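Topoisomerase I-like protein (Leishmania donovani, PDB 2B9S) probably relaxes supercoiled DNA by cutting and resealing one strand, as the large subunit of a heterodimeric type IB topoisomerase. Local coordinates at residues E299-T302 / L308-E311; D324-G327 / I331-Q334. All coordinates share one frame; numbering follows the deposited sequence.

Interaction 1: E299-T302 / L308-E311. With nucleotides of chain C.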
loop_
_atom_site.group_PDB
_atom_site.type_symbol
_atom_site.label_atom_id
_atom_site.label_comp_id
_atom_site.label_asym_id
_atom_site.label_seq_id
_atom_site.Cartn_x
_atom_site.Cartn_y
_atom_site.Cartn_z
ATOM N N GLU D 299 -5.991 -14.842 -4.630
ATOM C CA GLU D 299 -5.263 -13.953 -3.718
ATOM C C GLU D 299 -4.751 -14.780 -2.564
ATOM O O GLU D 299 -5.223 -15.899 -2.357
ATOM C CB GLU D 299 -6.177 -12.831 -3.209
ATOM C CG GLU D 299 -6.574 -11.819 -4.271
ATOM C CD GLU D 299 -7.685 -10.882 -3.811
ATOM O OE1 GLU D 299 -7.413 -9.960 -3.020
ATOM O OE2 GLU D 299 -8.839 -11.064 -4.246
ATOM N N ALA D 300 -3.773 -14.259 -1.825
ATOM C CA ALA D 300 -3.344 -14.905 -0.582
ATOM C C ALA D 300 -4.469 -14.838 0.444
ATOM O O ALA D 300 -5.303 -13.927 0.425
ATOM C CB ALA D 300 -2.066 -14.274 -0.018
ATOM N N ASP D 301 -4.494 -15.832 1.321
ATOM C CA ASP D 301 -5.556 -15.981 2.315
ATOM C C ASP D 301 -5.194 -15.126 3.545
ATOM O O ASP D 301 -4.343 -15.494 4.352
ATOM C CB ASP D 301 -5.691 -17.478 2.634
ATOM C CG ASP D 301 -6.647 -17.774 3.766
ATOM O OD1 ASP D 301 -7.344 -16.852 4.263
ATOM O OD2 ASP D 301 -6.709 -18.971 4.142
ATOM N N THR D 302 -5.781 -13.937 3.630
ATOM C CA THR D 302 -5.525 -13.052 4.760
ATOM C C THR D 302 -6.843 -12.469 5.192
ATOM O O THR D 302 -7.809 -12.468 4.433
ATOM C CB THR D 302 -4.481 -11.916 4.490
ATOM O OG1 THR D 302 -5.002 -10.970 3.543
ATOM C CG2 THR D 302 -3.138 -12.469 4.054
ATOM N N LEU D 308 -12.557 -12.756 10.039
ATOM C CA LEU D 308 -11.960 -13.701 10.994
ATOM C C LEU D 308 -12.738 -15.018 11.001
ATOM O O LEU D 308 -13.954 -15.028 10.930
ATOM C CB LEU D 308 -11.881 -13.128 12.408
ATOM C CG LEU D 308 -11.020 -11.881 12.624
ATOM C CD1 LEU D 308 -11.419 -11.192 13.933
ATOM C CD2 LEU D 308 -9.500 -12.189 12.557
ATOM N N ARG D 309 -12.000 -16.122 11.057
ATOM C CA ARG D 309 -12.577 -17.459 11.074
ATOM C C ARG D 309 -12.358 -18.072 12.467
ATOM O O ARG D 309 -11.525 -17.591 13.251
ATOM C CB ARG D 309 -11.949 -18.335 9.981
ATOM C CG ARG D 309 -12.187 -17.828 8.539
ATOM C CD ARG D 309 -11.719 -18.826 7.502
ATOM N NE ARG D 309 -10.263 -18.913 7.447
ATOM C CZ ARG D 309 -9.483 -18.218 6.611
ATOM N NH1 ARG D 309 -10.010 -17.358 5.746
ATOM N NH2 ARG D 309 -8.168 -18.371 6.659
ATOM N N VAL D 310 -13.102 -19.139 12.752
ATOM C CA VAL D 310 -13.015 -19.838 14.034
ATOM C C VAL D 310 -11.568 -20.182 14.437
ATOM O O VAL D 310 -11.181 -19.992 15.598
ATOM C CB VAL D 310 -13.970 -21.074 14.061
ATOM C CG1 VAL D 310 -13.752 -21.923 15.328
ATOM C CG2 VAL D 310 -15.420 -20.601 13.932
ATOM N N GLU D 311 -10.777 -20.655 13.472
ATOM C CA GLU D 311 -9.346 -20.923 13.662
ATOM C C GLU D 311 -8.466 -19.730 14.108
ATOM O O GLU D 311 -7.333 -19.928 14.553
ATOM C CB GLU D 311 -8.766 -21.511 12.378
ATOM C CG GLU D 311 -8.865 -20.579 11.144
ATOM C CD GLU D 311 -8.636 -21.313 9.822
ATOM O OE1 GLU D 311 -8.035 -22.417 9.848
ATOM O OE2 GLU D 311 -9.067 -20.804 8.754
ATOM P P DG C 15 -3.992 -8.129 1.614
ATOM O OP1 DG C 15 -3.188 -9.041 2.428
ATOM O OP2 DG C 15 -4.805 -8.639 0.496
ATOM O "O5'" DG C 15 -4.885 -7.244 2.634
ATOM C "C5'" DG C 15 -5.994 -6.477 2.211
ATOM C "C4'" DG C 15 -5.868 -4.988 2.502
ATOM O "O4'" DG C 15 -5.165 -4.302 1.422
ATOM C "C3'" DG C 15 -7.228 -4.320 2.521
ATOM O "O3'" DG C 15 -7.783 -4.480 3.821
ATOM C "C2'" DG C 15 -6.898 -2.877 2.205
ATOM C "C1'" DG C 15 -5.751 -3.017 1.233
ATOM N N9 DG C 15 -5.951 -2.796 -0.213
ATOM C C8 DG C 15 -5.800 -3.731 -1.216
ATOM N N7 DG C 15 -6.008 -3.259 -2.414
ATOM C C5 DG C 15 -6.248 -1.913 -2.185
ATOM C C6 DG C 15 -6.523 -0.878 -3.098
ATOM O O6 DG C 15 -6.573 -0.955 -4.311
ATOM N N1 DG C 15 -6.787 0.342 -2.493
ATOM C C2 DG C 15 -6.756 0.542 -1.136
ATOM N N2 DG C 15 -7.007 1.785 -0.733
ATOM N N3 DG C 15 -6.494 -0.399 -0.249
ATOM C C4 DG C 15 -6.236 -1.608 -0.841
#

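Interaction 2: D324-G327 / I331-Q334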
loop_
_atom_site.group_PDB
_atom_site.type_symbol
_atom_site.label_atom_id
_atom_site.label_comp_id
_atom_site.label_asym_id
_atom_site.label_seq_id
_atom_site.Cartn_x
_atom_site.Cartn_y
_atom_site.Cartn_z
ATOM N N ASP D 324 -4.645 -15.166 16.515
ATOM C CA ASP D 324 -3.472 -15.534 15.702
ATOM C C ASP D 324 -3.863 -15.667 14.235
ATOM O O ASP D 324 -4.537 -16.625 13.831
ATOM C CB ASP D 324 -2.820 -16.818 16.221
ATOM C CG ASP D 324 -1.496 -17.143 15.531
ATOM O OD1 ASP D 324 -1.031 -16.393 14.632
ATOM O OD2 ASP D 324 -0.916 -18.180 15.900
ATOM N N PHE D 325 -3.471 -14.684 13.434
ATOM C CA PHE D 325 -3.907 -14.655 12.030
ATOM C C PHE D 325 -2.987 -13.825 11.159
ATOM O O PHE D 325 -2.275 -12.941 11.652
ATOM C CB PHE D 325 -5.370 -14.165 11.924
ATOM C CG PHE D 325 -5.569 -12.718 12.300
ATOM C CD1 PHE D 325 -5.307 -11.699 11.376
ATOM C CD2 PHE D 325 -6.040 -12.369 13.572
ATOM C CE1 PHE D 325 -5.494 -10.329 11.722
ATOM C CE2 PHE D 325 -6.222 -11.019 13.943
ATOM C CZ PHE D 325 -5.955 -9.994 13.008
ATOM N N LEU D 326 -3.010 -14.093 9.857
ATOM C CA LEU D 326 -2.287 -13.261 8.893
ATOM C C LEU D 326 -3.222 -12.164 8.414
ATOM O O LEU D 326 -4.343 -12.434 7.948
ATOM C CB LEU D 326 -1.749 -14.101 7.714
ATOM C CG LEU D 326 -0.827 -15.293 8.058
ATOM C CD1 LEU D 326 -0.447 -16.043 6.793
ATOM C CD2 LEU D 326 0.445 -14.882 8.832
ATOM N N GLY D 327 -2.772 -10.922 8.540
ATOM C CA GLY D 327 -3.545 -9.784 8.069
ATOM C C GLY D 327 -2.977 -9.240 6.779
ATOM O O GLY D 327 -2.234 -9.933 6.077
ATOM N N ILE D 331 1.280 -10.223 7.219
ATOM C CA ILE D 331 1.920 -9.933 8.501
ATOM C C ILE D 331 1.059 -10.571 9.562
ATOM O O ILE D 331 -0.161 -10.397 9.575
ATOM C CB ILE D 331 2.077 -8.386 8.749
ATOM C CG1 ILE D 331 2.916 -7.711 7.639
ATOM C CG2 ILE D 331 2.610 -8.079 10.155
ATOM C CD1 ILE D 331 4.286 -8.354 7.337
ATOM N N ARG D 332 1.701 -11.341 10.430
ATOM C CA ARG D 332 1.025 -12.086 11.468
ATOM C C ARG D 332 0.597 -11.176 12.614
ATOM O O ARG D 332 1.340 -10.310 13.048
ATOM C CB ARG D 332 1.940 -13.216 11.969
ATOM C CG ARG D 332 1.293 -14.197 12.931
ATOM C CD ARG D 332 2.311 -15.221 13.351
ATOM N NE ARG D 332 1.744 -16.290 14.183
ATOM C CZ ARG D 332 2.396 -17.401 14.533
ATOM N NH1 ARG D 332 3.639 -17.604 14.122
ATOM N NH2 ARG D 332 1.807 -18.316 15.298
ATOM N N TYR D 333 -0.639 -11.353 13.056
ATOM C CA TYR D 333 -1.144 -10.658 14.213
ATOM C C TYR D 333 -1.277 -11.701 15.327
ATOM O O TYR D 333 -2.021 -12.677 15.177
ATOM C CB TYR D 333 -2.489 -9.999 13.889
ATOM C CG TYR D 333 -3.075 -9.204 15.034
ATOM C CD1 TYR D 333 -3.781 -9.847 16.059
ATOM C CD2 TYR D 333 -2.925 -7.822 15.101
ATOM C CE1 TYR D 333 -4.325 -9.152 17.103
ATOM C CE2 TYR D 333 -3.469 -7.104 16.159
ATOM C CZ TYR D 333 -4.176 -7.784 17.163
ATOM O OH TYR D 333 -4.734 -7.120 18.236
ATOM N N GLN D 334 -0.533 -11.491 16.415
ATOM C CA GLN D 334 -0.556 -12.344 17.596
ATOM C C GLN D 334 -0.789 -11.454 18.792
ATOM O O GLN D 334 -0.018 -10.525 19.038
ATOM C CB GLN D 334 0.777 -13.072 17.777
ATOM C CG GLN D 334 0.933 -14.309 16.919
ATOM C CD GLN D 334 2.295 -14.963 17.076
ATOM O OE1 GLN D 334 3.323 -14.412 16.667
ATOM N NE2 GLN D 334 2.306 -16.154 17.641
#

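Interaction 1: E299-T302 / L308-E311
The flat guanidinium of Arg309 meets carboxylates at two of its edges: Asp301 OD1 lies close to its plane beyond NH1 and NH2, and the carboxylate of Glu311 lies at the NE side. Both end nitrogens converge on the same oxygen, Asp301 OD1, with NH2 at 3.0 Å and NH1 at 3.1 Å from it, so a single atom accepts a forked pair of somewhat bent hydrogen bonds on its syn side. The two planes are turned 51° apart, and both bonds go to OD1 instead of one to each oxygen. From the other edge, Arg309 NE gives Glu311 OE2 a straighter bond of 2.6 Å; a bend at chi3 (-71°) swings the guanidinium so that NE faces Glu311 and the end nitrogens face Asp301. Arginine suits this place because its planar group can serve two acids at once, holding Asp301 and Glu311 in one salt-bridge network at the protein surface. Beside Asp301, the hydroxyl of Thr302 faces the DNA: OG1 donates to OP1 of DG15 of chain C at 2.9 Å, and Lys295 bonds the same OG1. The network thus joins two parts of the long connection between helix 272-287 and strand 313-315, with Glu311 just before that strand.

Interaction 2: D324-G327 / I331-Q334
Arg332 NE and NH2 grip the carboxylate of Asp324 side-on, one oxygen each: NE lies 2.8 Å from OD1 and NH2 lies 2.8 Å from OD2. This salt bridge ties together the two strands of an antiparallel beta hairpin, 320-326 and 332-338, near its turn, which carries Lys328, one of the residues lining the vanadate pocket with Arg290, Arg386 and His429. The carboxylate and guanidinium are nearly coplanar, 12° apart, and both acid oxygens are met on their syn sides. The pairing is diagonal, because Asp324 stands opposite Gln334 in the register; with CG anti to the backbone N (chi1 -172°), the extended arginine chain delivers its guanidinium to Asp324 along the largely solvent-facing side of the hairpin. Gln334 NE2 lies over one face of the guanidinium, toward its rim, and Leu326 CD2 packs 3.9 Å from Arg332 CB at the root of the chain.

Between the non-hydrogen-bonded pairs Asp324-Gln334 and Leu326-Arg332, Phe325 and Tyr333 form a hydrogen-bonded pair. Tyr333 N donates almost straight to Phe325 O at 2.7 Å, and Phe325 N returns a bond to Tyr333 O. Gly327 N reaches Ile331 O at 2.9 Å, closing the ladder toward the turn. On the other face of the sheet the two aromatic planes are tilted 15°, but with centroids 5.0 Å apart one ring is displaced well past the other, and they touch at their margins, Phe325 CE2 to Tyr333 CD1 at 3.4 Å. The apolar Phe325 packs among Val303, Leu308 and His312, whereas a tyrosine can end at a polar spot, its OH hydrogen-bonded to Asn335 ND2. Ile331 packs on a DNA sugar and on Lys11 of the other protein subunit. Tyr333 CB sits over the Phe325 face in a CH-pi contact, 3.8 Å from the ring centroid.

Interaction 1 comes first along the chain and interaction 2 follows, their centres 10 Å apart; both lie in the catalytic core. Strands 313-315, 320-326 and 332-338 make one antiparallel sheet, and the loop holding interaction 1 leads into its first strand while packing against the hairpin of interaction 2. The two contacts touch directly: Leu308 CD2 lies 3.6 Å from Phe325 CD2, and Thr302 CG2 lies 3.4 Å from Gly327 O. The loop thus packs against the hairpin beside the DNA. Thr302 of the loop bonds a DNA phosphate, while the hairpin turn brings Lys328 to the vanadate pocket, with the side chain of Ile331 about 9 Å from the vanadate.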